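Side-chain contact in leucyl-trna synthetase (PDB 5FOF), which charges tRNA(Leu) with leucine in an ATP-dependent reaction and is represented here by its editing domain, which probably removes wrongly attached amino acids from the tRNA: residues 129-134 against 156-161. Residues are numbered along the deposited sequence; the frame is centred on the assembly and turned at random.
Sequences DEIIDS and PMLSKG
Ile131 carries the helix side of this contact, laying its ethyl branch across the ring of Pro156 and on to one methyl of Leu158. Its CG1 stands 3.7 Å from Pro156 CG, the shortest approach, and CG1, CG2 and CD1 all converge on this one ring carbon: CG2 and CD1 each lie 3.9 Å from Pro156 CG. The torsions explain this grip. CG1 is set opposite the carbonyl carbon (chi1 -68°) and the chain then runs on extended, which carries CD1 past the proline to within 3.9 Å of Leu158 CD1. Leu158 reaches back although its CB does not head for the helix: CG lies trans to the backbone N (chi1 -176°), and the two side chains cross at about a right angle. The contact between these side chains is apolar, made of carbon-carbon approaches without a hydrogen bond between the segments; the area buried is small, 151 Å². Helix 128-134 packs here beside the two-stranded parallel sheet of strands 125-126 and 157-158 in the editing domain. Met126 of that sheet, with Leu107 and Leu169, also touches Ile131 and helps enclose it. Two side-chain hydrogen bonds lie within the segments, while Glu130 OE1 bonds outside them to Thr127 N. Ser134 OG donates to Glu130 O at 2.6 Å from off the carbonyl plane, while Ser134 N approaches that oxygen from the other face. Beyond the strand, Gly161 N donates to Ser159 OG at 3.0 Å, an ST turn.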
# COMPACT_ATOMS: atom_id res chain seq x y z
N ASP A 129 -20.24 -10.29 15.70
CA ASP A 129 -19.51 -11.40 16.36
C ASP A 129 -18.90 -12.39 15.37
O ASP A 129 -17.74 -12.76 15.52
CB ASP A 129 -20.40 -12.16 17.36
CG ASP A 129 -20.68 -11.37 18.63
OD1 ASP A 129 -19.85 -10.52 19.04
OD2 ASP A 129 -21.75 -11.60 19.25
N GLU A 130 -19.67 -12.81 14.37
CA GLU A 130 -19.16 -13.72 13.33
C GLU A 130 -17.94 -13.16 12.59
O GLU A 130 -17.00 -13.90 12.30
CB GLU A 130 -20.24 -14.03 12.30
CG GLU A 130 -21.36 -14.92 12.80
CD GLU A 130 -22.56 -14.94 11.86
OE1 GLU A 130 -22.82 -13.92 11.19
OE2 GLU A 130 -23.24 -15.99 11.77
N ILE A 131 -17.97 -11.86 12.30
CA ILE A 131 -16.83 -11.15 11.70
C ILE A 131 -15.61 -11.24 12.61
O ILE A 131 -14.53 -11.58 12.15
CB ILE A 131 -17.14 -9.66 11.42
CG1 ILE A 131 -18.18 -9.54 10.32
CG2 ILE A 131 -15.88 -8.89 11.02
CD1 ILE A 131 -18.59 -8.12 9.99
N ILE A 132 -15.80 -10.93 13.89
CA ILE A 132 -14.71 -10.96 14.86
C ILE A 132 -14.09 -12.36 15.00
O ILE A 132 -12.87 -12.47 15.18
CB ILE A 132 -15.13 -10.34 16.22
CG1 ILE A 132 -15.29 -8.82 16.03
CG2 ILE A 132 -14.09 -10.61 17.31
CD1 ILE A 132 -15.84 -8.07 17.22
N ASP A 133 -14.90 -13.42 14.88
CA ASP A 133 -14.36 -14.79 14.85
C ASP A 133 -13.55 -15.06 13.58
O ASP A 133 -12.36 -15.33 13.65
CB ASP A 133 -15.46 -15.86 14.98
CG ASP A 133 -15.98 -16.02 16.41
OD1 ASP A 133 -15.29 -15.59 17.37
OD2 ASP A 133 -17.07 -16.59 16.57
N SER A 134 -14.21 -14.95 12.43
CA SER A 134 -13.66 -15.44 11.17
C SER A 134 -12.53 -14.61 10.53
O SER A 134 -11.90 -15.07 9.57
CB SER A 134 -14.79 -15.65 10.15
OG SER A 134 -15.67 -14.54 10.13
N PRO A 156 -15.79 -9.09 4.87
CA PRO A 156 -17.22 -9.39 4.97
C PRO A 156 -18.07 -8.13 4.96
O PRO A 156 -17.55 -7.03 5.14
CB PRO A 156 -17.33 -10.06 6.34
CG PRO A 156 -16.27 -9.39 7.16
CD PRO A 156 -15.17 -9.00 6.21
N MET A 157 -19.38 -8.32 4.78
CA MET A 157 -20.36 -7.24 4.97
C MET A 157 -21.08 -7.47 6.30
O MET A 157 -21.32 -8.61 6.67
CB MET A 157 -21.34 -7.21 3.81
CG MET A 157 -20.68 -7.36 2.45
SD MET A 157 -21.68 -6.68 1.11
CE MET A 157 -21.15 -7.80 -0.19
N LEU A 158 -21.39 -6.38 7.00
CA LEU A 158 -22.05 -6.43 8.33
C LEU A 158 -23.57 -6.45 8.22
O LEU A 158 -24.15 -5.73 7.40
CB LEU A 158 -21.62 -5.23 9.19
CG LEU A 158 -22.08 -5.11 10.66
CD1 LEU A 158 -21.64 -6.28 11.53
CD2 LEU A 158 -21.57 -3.80 11.27
N SER A 159 -24.22 -7.25 9.07
CA SER A 159 -25.69 -7.35 9.10
C SER A 159 -26.22 -7.82 10.46
O SER A 159 -25.52 -8.52 11.19
CB SER A 159 -26.14 -8.33 8.00
OG SER A 159 -27.54 -8.33 7.86
N LYS A 160 -27.45 -7.41 10.80
CA LYS A 160 -28.25 -8.00 11.90
C LYS A 160 -29.47 -8.75 11.33
O LYS A 160 -30.41 -9.05 12.08
CB LYS A 160 -28.77 -6.92 12.87
CG LYS A 160 -27.73 -6.11 13.61
CD LYS A 160 -28.31 -5.38 14.83
CE LYS A 160 -29.42 -4.39 14.48
NZ LYS A 160 -29.00 -3.32 13.52
N GLY A 161 -29.47 -9.02 10.03
CA GLY A 161 -30.61 -9.64 9.36
C GLY A 161 -31.90 -8.83 9.37
O GLY A 161 -32.99 -9.41 9.33